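Local coordinates for uncharacterized protein Rv2277c (Mycobacterium tuberculosis, PDB 5VUG) that probably hydrolyses phosphoric diesters, as a glycerophosphodiester phosphodiesterase domain built on a TIM-barrel fold, at residues 178-181 and 182-186. Residues are numbered along the deposited sequence; the frame is centred on the assembly and turned at random.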
# COMPACT_ATOMS: atom_id res chain seq x y z
N VAL A 178 -14.25 3.35 -1.94
CA VAL A 178 -13.94 4.59 -2.65
C VAL A 178 -13.10 5.51 -1.77
O VAL A 178 -12.10 6.08 -2.22
CB VAL A 178 -15.24 5.27 -3.12
CG1 VAL A 178 -14.94 6.66 -3.69
CG2 VAL A 178 -15.93 4.40 -4.17
N THR A 179 -13.48 5.67 -0.50
CA THR A 179 -12.70 6.48 0.42
C THR A 179 -11.25 5.99 0.49
O THR A 179 -10.31 6.79 0.39
CB THR A 179 -13.33 6.43 1.81
OG1 THR A 179 -14.62 7.06 1.78
CG2 THR A 179 -12.44 7.15 2.85
N ARG A 180 -11.07 4.68 0.64
CA ARG A 180 -9.72 4.12 0.74
C ARG A 180 -8.92 4.35 -0.53
O ARG A 180 -7.72 4.67 -0.48
CB ARG A 180 -9.79 2.62 1.05
CG ARG A 180 -8.42 1.97 1.34
CD ARG A 180 -8.51 0.46 1.60
NE ARG A 180 -9.21 -0.19 0.49
CZ ARG A 180 -10.43 -0.73 0.57
NH1 ARG A 180 -11.08 -0.76 1.73
NH2 ARG A 180 -10.99 -1.24 -0.51
N GLN A 181 -9.55 4.19 -1.70
CA GLN A 181 -8.88 4.42 -2.97
C GLN A 181 -8.40 5.87 -3.07
O GLN A 181 -7.26 6.13 -3.47
CB GLN A 181 -9.83 4.11 -4.11
CG GLN A 181 -9.18 4.26 -5.47
CD GLN A 181 -8.21 3.13 -5.75
OE1 GLN A 181 -8.60 1.96 -5.81
NE2 GLN A 181 -6.94 3.47 -5.90
N ARG A 182 -9.26 6.82 -2.71
CA ARG A 182 -8.88 8.23 -2.82
C ARG A 182 -7.75 8.56 -1.85
O ARG A 182 -6.80 9.27 -2.21
CB ARG A 182 -10.09 9.13 -2.58
CG ARG A 182 -9.87 10.54 -3.12
CD ARG A 182 -11.05 11.49 -2.88
NE ARG A 182 -12.29 11.08 -3.54
CZ ARG A 182 -13.31 10.50 -2.92
NH1 ARG A 182 -13.24 10.23 -1.62
NH2 ARG A 182 -14.40 10.18 -3.60
N LEU A 183 -7.81 8.02 -0.63
CA LEU A 183 -6.76 8.29 0.36
C LEU A 183 -5.43 7.71 -0.08
O LEU A 183 -4.39 8.35 0.08
CB LEU A 183 -7.15 7.71 1.71
CG LEU A 183 -8.22 8.48 2.48
CD1 LEU A 183 -8.66 7.63 3.66
CD2 LEU A 183 -7.69 9.86 2.93
N PHE A 184 -5.44 6.49 -0.62
CA PHE A 184 -4.19 5.88 -1.04
C PHE A 184 -3.65 6.51 -2.32
O PHE A 184 -2.43 6.63 -2.48
CB PHE A 184 -4.30 4.36 -1.11
CG PHE A 184 -4.06 3.68 0.21
CD1 PHE A 184 -2.76 3.53 0.69
CD2 PHE A 184 -5.12 3.25 1.00
CE1 PHE A 184 -2.52 2.93 1.93
CE2 PHE A 184 -4.89 2.65 2.24
CZ PHE A 184 -3.58 2.49 2.69
N ASN A 185 -4.52 6.92 -3.24
CA ASN A 185 -4.02 7.68 -4.39
C ASN A 185 -3.35 8.97 -3.93
O ASN A 185 -2.26 9.32 -4.39
CB ASN A 185 -5.15 7.98 -5.38
CG ASN A 185 -5.37 6.86 -6.38
OD1 ASN A 185 -4.44 6.12 -6.73
ND2 ASN A 185 -6.61 6.72 -6.87
N MSE A 186 -3.98 9.70 -3.01
CA MSE A 186 -3.33 10.91 -2.52
C MSE A 186 -1.97 10.63 -1.86
O MSE A 186 -0.98 11.31 -2.15
CB MSE A 186 -4.25 11.71 -1.59
CG MSE A 186 -5.34 12.45 -2.34
SE MSE A 186 -4.59 13.90 -3.42
CE MSE A 186 -3.80 14.94 -1.98
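R180 and F184 meet one turn apart on helix 176-189. The aliphatic part of R180 does the touching: its CG lies 3.6 Å from CD2 of F184. The edge of the same ring also faces the carbonyl O of R180, which is 3.3 Å from CD2 of F184. That oxygen accepts the amide of F184, one of five successive i to i+4 backbone bonds that start at V178 O.

T179 and L183 run alongside each other in the same direction, with CG2 of T179 3.9 Å from CD1 of L183. This buried side is tightly packed: both residues touch strand 201-205, and L183 also reaches F238.

The looser side is limited to V178 and Q181, which are partly exposed; R182 and N185 beside them are buried. CG1 of V178, anti to the backbone N (chi1 172°), reaches NH2 of R182 at 3.6 Å. NH1 of R182 makes a salt bridge to E174 OE1, its NE and NH2 hydrogen-bond to P194 O and Q195 O, and F238 adds a cation-pi contact. Q181 bends at chi2 (73°), which brings its NE2 within 3.4 Å of ND2 of N185. Both are donors, and each bonds elsewhere: Q181 to A224 O of the second subunit, N185 to D193 O.

R180 also crosses the dimer interface, with a salt bridge from NH1 to E214 and a hydrogen bond from NE to S223 OG, both of the second subunit. The helix thus sits between strand 201-205 and helix 232-239 of its own chain and the second subunit's strands 208-215 and 220-227.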